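Transcription factor GAMBIF1 (Anopheles gambiae, PDB 1BVO) probably activates RNA polymerase II transcription as a Rel-family factor, the specificity domain of this chain binding DNA in a sequence-dependent way. Local coordinates at residues Leu14-Glu19 against Leu100-Lys106. Numbering follows the deposited sequence.
Sequences LRFRYE and LGIQCVK. With nucleotides of chain B; nucleotides of chain A; nucleotides of chain D.
The recognition loop of the Rel homology DNA-binding domain, here Leu-14 to Glu-19, is seated on strand 101-103 and the residues that follow it, a single beta bridge joining Arg-17 to Gln-103. Two backbone hydrogen bonds define that bridge: Arg-17 N donates to Ile-102 O over 3.2 Å, and Cys-104 N to Arg-17 O over 2.9 Å, the latter bent to 132° at its hydrogen.

Side chains pack around these bonds. CG2 of Ile-102 stands above the middle of the Phe-16 ring, 4.0 Å from its centroid and 10° off the normal, a CH-pi contact. The Tyr-18 ring is sandwiched: Cys-104 SG sits 3.6 Å from the centroid over one face, and the deoxyribose C2' of DA9 of chain B and of DT9 of chain A, which overlap at this site, lies over the opposite face. With chi1 at 56°, Cys-104 places its sulfur between its own backbone N and carbonyl carbon, over that ring. Lys-106 CB meets the ring in its plane, 3.5 Å from Tyr-18 CE2, while its NZ reaches DNA phosphates. The Tyr-18 hydroxyl lies near OP2 of the same overlapping nucleotides.

The side chain of Arg-17 leaves the backbone away from the strand, and its guanidinium meets DG4 of chain D with its edge: NH1 donates to O6 at 2.9 Å, while NH2 is modelled unusually close to N7, a less certain contact. A salt bridge from NH1 to Glu-21 gives this guanidinium a second partner, consistent with Glu-21 orienting it for the base.

Strand 101-103 pairs antiparallel with strand 72-74; Ile-102 also touches Val-143 of strand 142-152 and, together with Phe-16, Ile-171 of strand 159-172, while helix 107-120 begins directly after Lys-106.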
# COMPACT_ATOMS: atom_id res chain seq x y z
N LEU C 14 22.35 -1.96 -4.57
CA LEU C 14 21.28 -1.26 -5.25
C LEU C 14 19.96 -1.52 -4.57
O LEU C 14 19.65 -2.66 -4.21
CB LEU C 14 21.19 -1.70 -6.72
CG LEU C 14 20.08 -1.07 -7.57
CD1 LEU C 14 20.37 0.40 -7.81
CD2 LEU C 14 19.94 -1.81 -8.90
N ARG C 15 19.23 -0.45 -4.30
CA ARG C 15 17.94 -0.60 -3.71
C ARG C 15 16.98 -0.88 -4.84
O ARG C 15 17.09 -0.30 -5.93
CB ARG C 15 17.54 0.67 -2.95
CG ARG C 15 16.09 1.09 -3.15
CD ARG C 15 15.33 1.01 -1.85
NE ARG C 15 16.10 1.65 -0.78
CZ ARG C 15 15.64 2.65 -0.03
NH1 ARG C 15 14.43 3.12 -0.23
NH2 ARG C 15 16.41 3.17 0.92
N PHE C 16 16.10 -1.84 -4.60
CA PHE C 16 15.08 -2.25 -5.55
C PHE C 16 14.00 -1.18 -5.40
O PHE C 16 13.72 -0.72 -4.28
CB PHE C 16 14.49 -3.62 -5.16
CG PHE C 16 15.49 -4.76 -5.14
CD1 PHE C 16 16.85 -4.55 -5.38
CD2 PHE C 16 15.06 -6.05 -4.85
CE1 PHE C 16 17.76 -5.62 -5.34
CE2 PHE C 16 15.96 -7.12 -4.80
CZ PHE C 16 17.31 -6.90 -5.04
N ARG C 17 13.38 -0.80 -6.51
CA ARG C 17 12.35 0.22 -6.43
C ARG C 17 11.01 -0.30 -6.88
O ARG C 17 10.95 -1.21 -7.72
CB ARG C 17 12.79 1.46 -7.22
CG ARG C 17 14.12 2.05 -6.74
CD ARG C 17 13.93 3.23 -5.79
NE ARG C 17 15.21 3.66 -5.26
CZ ARG C 17 15.38 4.55 -4.29
NH1 ARG C 17 14.35 5.14 -3.73
NH2 ARG C 17 16.60 4.82 -3.87
N TYR C 18 9.94 0.18 -6.25
CA TYR C 18 8.59 -0.23 -6.61
C TYR C 18 8.13 0.63 -7.77
O TYR C 18 8.61 1.75 -7.95
CB TYR C 18 7.59 -0.02 -5.46
CG TYR C 18 7.83 -0.90 -4.24
CD1 TYR C 18 8.82 -0.58 -3.32
CD2 TYR C 18 7.07 -2.05 -4.02
CE1 TYR C 18 9.06 -1.38 -2.22
CE2 TYR C 18 7.31 -2.86 -2.90
CZ TYR C 18 8.31 -2.51 -2.01
OH TYR C 18 8.60 -3.27 -0.90
N GLU C 19 7.21 0.09 -8.57
CA GLU C 19 6.66 0.80 -9.71
C GLU C 19 6.10 2.14 -9.24
O GLU C 19 6.27 3.18 -9.89
CB GLU C 19 5.56 -0.06 -10.34
CG GLU C 19 5.02 0.46 -11.66
CD GLU C 19 4.13 -0.54 -12.37
OE1 GLU C 19 3.85 -1.63 -11.80
OE2 GLU C 19 3.70 -0.24 -13.52
N LEU C 100 20.92 -1.99 -15.93
CA LEU C 100 20.08 -3.12 -15.53
C LEU C 100 19.61 -2.82 -14.11
O LEU C 100 20.42 -2.78 -13.17
CB LEU C 100 20.89 -4.43 -15.55
CG LEU C 100 20.20 -5.78 -15.81
CD1 LEU C 100 19.56 -5.78 -17.18
CD2 LEU C 100 21.24 -6.87 -15.71
N GLY C 101 18.32 -2.54 -13.96
CA GLY C 101 17.77 -2.22 -12.66
C GLY C 101 16.71 -3.22 -12.24
O GLY C 101 16.11 -3.89 -13.08
N ILE C 102 16.44 -3.27 -10.94
CA ILE C 102 15.48 -4.22 -10.43
C ILE C 102 14.30 -3.50 -9.83
O ILE C 102 14.45 -2.68 -8.92
CB ILE C 102 16.17 -5.18 -9.45
CG1 ILE C 102 17.30 -5.88 -10.18
CG2 ILE C 102 15.19 -6.22 -8.92
CD1 ILE C 102 18.23 -6.61 -9.28
N GLN C 103 13.14 -3.73 -10.44
CA GLN C 103 11.90 -3.13 -9.98
C GLN C 103 11.13 -4.22 -9.27
O GLN C 103 10.66 -5.19 -9.88
CB GLN C 103 11.10 -2.59 -11.16
CG GLN C 103 10.07 -1.55 -10.77
CD GLN C 103 9.68 -0.66 -11.93
OE1 GLN C 103 8.76 -0.98 -12.69
NE2 GLN C 103 10.40 0.46 -12.09
N CYS C 104 11.01 -4.06 -7.97
CA CYS C 104 10.35 -5.05 -7.15
C CYS C 104 8.85 -4.97 -7.12
O CYS C 104 8.25 -3.93 -6.86
CB CYS C 104 10.86 -4.97 -5.73
SG CYS C 104 10.67 -3.34 -5.07
N VAL C 105 8.24 -6.12 -7.37
CA VAL C 105 6.81 -6.24 -7.30
C VAL C 105 6.56 -6.43 -5.83
O VAL C 105 7.34 -7.10 -5.15
CB VAL C 105 6.33 -7.52 -7.95
CG1 VAL C 105 4.92 -7.33 -8.41
CG2 VAL C 105 7.23 -7.94 -9.08
N LYS C 106 5.44 -5.91 -5.35
CA LYS C 106 5.04 -6.03 -3.95
C LYS C 106 4.09 -7.25 -3.84
O LYS C 106 3.44 -7.61 -4.82
CB LYS C 106 4.36 -4.73 -3.50
CG LYS C 106 3.25 -4.25 -4.40
CD LYS C 106 2.56 -3.01 -3.85
CE LYS C 106 1.23 -2.76 -4.60
NZ LYS C 106 0.32 -1.83 -3.88
P DA B 9 5.76 -5.24 -0.21
OP1 DA B 9 4.61 -6.04 -0.71
OP2 DA B 9 7.13 -5.56 -0.68
O5' DA B 9 5.40 -3.71 -0.36
C5' DA B 9 4.11 -3.30 0.03
C4' DA B 9 4.02 -1.79 0.07
O4' DA B 9 4.89 -1.28 1.10
C3' DA B 9 4.38 -1.07 -1.22
O3' DA B 9 3.21 -0.33 -1.60
C2' DA B 9 5.58 -0.20 -0.84
C1' DA B 9 5.50 -0.08 0.67
N9 DA B 9 6.78 0.00 1.37
C8 DA B 9 7.86 -0.83 1.23
N7 DA B 9 8.87 -0.53 2.03
C5 DA B 9 8.41 0.58 2.72
C6 DA B 9 9.01 1.38 3.71
N6 DA B 9 10.24 1.17 4.17
N1 DA B 9 8.30 2.40 4.20
C2 DA B 9 7.06 2.62 3.71
N3 DA B 9 6.40 1.94 2.79
C4 DA B 9 7.13 0.93 2.33
P DT A 9 5.79 -5.18 -0.10
OP1 DT A 9 4.70 -6.04 -0.62
OP2 DT A 9 7.18 -5.42 -0.55
O5' DT A 9 5.36 -3.68 -0.37
C5' DT A 9 4.14 -3.21 0.17
C4' DT A 9 4.08 -1.71 0.19
O4' DT A 9 4.94 -1.15 1.22
C3' DT A 9 4.43 -1.00 -1.12
O3' DT A 9 3.28 -0.26 -1.50
C2' DT A 9 5.62 -0.12 -0.74
C1' DT A 9 5.45 0.08 0.76
N1 DT A 9 6.65 0.42 1.58
C2 DT A 9 6.60 1.53 2.42
O2 DT A 9 5.66 2.30 2.47
N3 DT A 9 7.72 1.72 3.20
C4 DT A 9 8.86 0.96 3.21
O4 DT A 9 9.78 1.25 3.99
C5 DT A 9 8.87 -0.15 2.27
C7 DT A 9 10.10 -1.00 2.16
C6 DT A 9 7.77 -0.36 1.53
P DG D 4 23.50 5.08 -0.79
OP1 DG D 4 24.73 4.92 0.08
OP2 DG D 4 23.18 3.81 -1.51
O5' DG D 4 22.50 5.55 0.30
C5' DG D 4 22.64 6.80 0.91
C4' DG D 4 21.35 7.08 1.67
O4' DG D 4 20.22 7.25 0.77
C3' DG D 4 20.92 5.87 2.47
O3' DG D 4 20.44 6.37 3.71
C2' DG D 4 19.73 5.28 1.69
C1' DG D 4 19.08 6.60 1.25
N9 DG D 4 18.04 6.54 0.20
C8 DG D 4 17.83 5.74 -0.91
N7 DG D 4 16.77 5.99 -1.65
C5 DG D 4 16.21 7.07 -0.91
C6 DG D 4 15.02 7.80 -1.19
O6 DG D 4 14.25 7.56 -2.17
N1 DG D 4 14.78 8.81 -0.28
C2 DG D 4 15.63 9.04 0.78
N2 DG D 4 15.17 10.10 1.50
N3 DG D 4 16.73 8.38 1.07
C4 DG D 4 16.96 7.42 0.16